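PDB 2F2L: peptidoglycan-recognition protein LC from Drosophila melanogaster, which activates the imd/Relish pathway of innate immunity, probably as a receptor recognising peptidoglycan of Gram-negative bacteria. Local coordinates for residues A158-A161 and N162-H165. Numbering follows the deposited sequence.
Sequences ASFA and NWTH. With HSQ (2-acetylamino-2-deoxy-alpha-L-idopyranose), chain D.
A type I beta turn from F160 to W163, in the loop after helix 154-158 near the C-terminus of the extracellular, amidase-like PGRP domain, brings two aromatic side chains together beside a glycosylated asparagine. Its closing bond runs from W163 N to F160 O (3.0 Å) and is nearly straight, with 165° at the hydrogen.

The rings meet edge-to-face, a T-shaped pair. Their planes stand at 76°, and 4.8 Å separates the F160 ring centroid from that of the W163 six-membered ring. F160 presents the CD1-CE1 side of its ring: CD1 lies 3.6 Å from W163 CZ2, and CE1 the same distance from W163 CH2. The backbone covers the other half of the indole, F160 CA sitting 4.0 Å from the centroid of the W163 five-membered ring, close to its normal, in a CH-pi contact.

N162 occupies a corner of the turn. With chi1 at 59° its CG lies between the backbone N and the carbonyl carbon, which turns OD1 toward the indole edge, in the ring plane. ND2 is covalently linked to C1 of the sugar HSQ at 1.5 Å, and N162-W163-T164 matches the Asn-X-Thr glycosylation sequon.

F160 also packs on F138 of strand 136-140 and L116 of helix 113-128, while W163 touches T119 and R120 of that helix. The backbone bond thus closes the turn, the F160 ring edge and CA lie on the indole face and limit its rotation, and ND2, the side-chain amide nitrogen of N162, carries the sugar at the exposed A161-N162 corner.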
ATOM      1  N   ALA A 158     -22.363  17.505   9.085  1.00 17.10           N
ATOM      2  CA  ALA A 158     -22.760  18.793   9.671  1.00 17.70           C
ATOM      3  C   ALA A 158     -21.783  19.911   9.308  1.00 17.79           C
ATOM      4  O   ALA A 158     -22.174  21.069   9.206  1.00 17.25           O
ATOM      5  CB  ALA A 158     -22.874  18.669  11.186  1.00 16.99           C
ATOM      6  N   SER A 159     -20.517  19.544   9.093  1.00 18.28           N
ATOM      7  CA  SER A 159     -19.472  20.500   8.707  1.00 18.89           C
ATOM      8  C   SER A 159     -19.653  21.091   7.302  1.00 19.23           C
ATOM      9  O   SER A 159     -19.105  22.156   7.004  1.00 19.11           O
ATOM     10  CB  SER A 159     -18.088  19.840   8.826  1.00 19.02           C
ATOM     11  OG  SER A 159     -17.948  19.191  10.090  1.00 19.04           O
ATOM     12  N   PHE A 160     -20.413  20.403   6.446  1.00 19.81           N
ATOM     13  CA  PHE A 160     -20.716  20.887   5.091  1.00 20.45           C
ATOM     14  C   PHE A 160     -22.135  21.436   4.944  1.00 21.04           C
ATOM     15  O   PHE A 160     -22.520  21.889   3.872  1.00 21.34           O
ATOM     16  CB  PHE A 160     -20.555  19.755   4.071  1.00 20.32           C
ATOM     17  CG  PHE A 160     -19.214  19.106   4.091  1.00 19.76           C
ATOM     18  CD1 PHE A 160     -18.070  19.846   3.857  1.00 19.19           C
ATOM     19  CD2 PHE A 160     -19.098  17.744   4.317  1.00 20.63           C
ATOM     20  CE1 PHE A 160     -16.828  19.245   3.856  1.00 20.43           C
ATOM     21  CE2 PHE A 160     -17.869  17.131   4.315  1.00 19.72           C
ATOM     22  CZ  PHE A 160     -16.725  17.879   4.078  1.00 20.17           C
ATOM     23  N   ALA A 161     -22.902  21.413   6.025  1.00 22.07           N
ATOM     24  CA  ALA A 161     -24.338  21.727   5.966  1.00 22.35           C
ATOM     25  C   ALA A 161     -24.675  23.105   5.390  1.00 22.32           C
ATOM     26  O   ALA A 161     -25.696  23.256   4.721  1.00 22.35           O
ATOM     27  CB  ALA A 161     -24.971  21.553   7.347  1.00 22.75           C
ATOM     28  N   ASN A 162     -23.822  24.098   5.629  1.00 22.86           N
ATOM     29  CA  ASN A 162     -24.035  25.446   5.079  1.00 23.47           C
ATOM     30  C   ASN A 162     -23.346  25.746   3.741  1.00 22.55           C
ATOM     31  O   ASN A 162     -23.400  26.875   3.268  1.00 22.22           O
ATOM     32  CB  ASN A 162     -23.718  26.546   6.119  1.00 23.91           C
ATOM     33  CG  ASN A 162     -22.280  26.509   6.650  1.00 26.69           C
ATOM     34  OD1 ASN A 162     -21.459  25.681   6.249  1.00 26.04           O
ATOM     35  ND2 ASN A 162     -22.002  27.393   7.619  1.00 29.51           N
ATOM     36  N   TRP A 163     -22.740  24.739   3.104  1.00 22.06           N
ATOM     37  CA  TRP A 163     -22.083  24.951   1.814  1.00 21.67           C
ATOM     38  C   TRP A 163     -23.117  25.001   0.701  1.00 21.26           C
ATOM     39  O   TRP A 163     -24.057  24.214   0.690  1.00 20.10           O
ATOM     40  CB  TRP A 163     -21.078  23.838   1.517  1.00 21.49           C
ATOM     41  CG  TRP A 163     -19.866  23.848   2.380  1.00 21.04           C
ATOM     42  CD1 TRP A 163     -19.733  24.404   3.625  1.00 21.16           C
ATOM     43  CD2 TRP A 163     -18.610  23.245   2.074  1.00 21.21           C
ATOM     44  NE1 TRP A 163     -18.461  24.190   4.105  1.00 21.55           N
ATOM     45  CE2 TRP A 163     -17.750  23.480   3.172  1.00 21.36           C
ATOM     46  CE3 TRP A 163     -18.121  22.521   0.973  1.00 21.34           C
ATOM     47  CZ2 TRP A 163     -16.430  23.017   3.199  1.00 21.54           C
ATOM     48  CZ3 TRP A 163     -16.806  22.068   1.005  1.00 20.99           C
ATOM     49  CH2 TRP A 163     -15.981  22.314   2.108  1.00 21.09           C
ATOM     50  N   THR A 164     -22.914  25.904  -0.249  1.00 21.13           N
ATOM     51  CA  THR A 164     -23.926  26.179  -1.273  1.00 21.52           C
ATOM     52  C   THR A 164     -24.285  24.964  -2.138  1.00 21.21           C
ATOM     53  O   THR A 164     -25.446  24.792  -2.503  1.00 21.35           O
ATOM     54  CB  THR A 164     -23.511  27.363  -2.185  1.00 21.57           C
ATOM     55  OG1 THR A 164     -22.209  27.135  -2.724  1.00 24.01           O
ATOM     56  CG2 THR A 164     -23.480  28.664  -1.405  1.00 22.30           C
ATOM     57  N   HIS A 165     -23.305  24.122  -2.449  1.00 20.82           N
ATOM     58  CA  HIS A 165     -23.533  22.921  -3.279  1.00 20.84           C
ATOM     59  C   HIS A 165     -24.025  21.680  -2.505  1.00 20.88           C
ATOM     60  O   HIS A 165     -24.330  20.656  -3.109  1.00 19.97           O
ATOM     61  CB  HIS A 165     -22.255  22.565  -4.053  1.00 20.15           C
ATOM     62  CG  HIS A 165     -21.995  23.447  -5.230  1.00 18.37           C
ATOM     63  ND1 HIS A 165     -22.480  23.168  -6.488  1.00 17.34           N
ATOM     64  CD2 HIS A 165     -21.283  24.590  -5.347  1.00 17.21           C
ATOM     65  CE1 HIS A 165     -22.089  24.108  -7.327  1.00 17.81           C
ATOM     66  NE2 HIS A 165     -21.361  24.984  -6.659  1.00 17.17           N
TER
HETATM   67  C1  HSQ D 999     -20.924  28.325   7.350  1.00 48.26           C
HETATM   68  C2  HSQ D 999     -20.329  29.284   6.327  1.00 55.19           C
HETATM   69  C3  HSQ D 999     -19.438  30.385   6.938  1.00 56.46           C
HETATM   70  C4  HSQ D 999     -19.333  30.461   8.471  1.00 56.10           C
HETATM   71  C5  HSQ D 999     -19.749  29.184   9.212  1.00 55.53           C
HETATM   72  C6  HSQ D 999     -18.792  28.730  10.314  1.00 56.39           C
HETATM   73  C7  HSQ D 999     -19.264  28.891   4.136  1.00 60.97           C
HETATM   74  C8  HSQ D 999     -18.115  29.856   3.972  1.00 61.47           C
HETATM   75  N2  HSQ D 999     -19.543  28.491   5.384  1.00 58.37           N
HETATM   76  O3  HSQ D 999     -19.876  31.647   6.466  1.00 58.44           O
HETATM   77  O4  HSQ D 999     -18.026  30.856   8.831  1.00 56.66           O
HETATM   78  O5  HSQ D 999     -19.909  28.112   8.312  1.00 51.98           O
HETATM   79  O6  HSQ D 999     -19.379  27.628  10.978  1.00 57.10           O
HETATM   80  O7  HSQ D 999     -19.895  28.487   3.150  1.00 62.74           O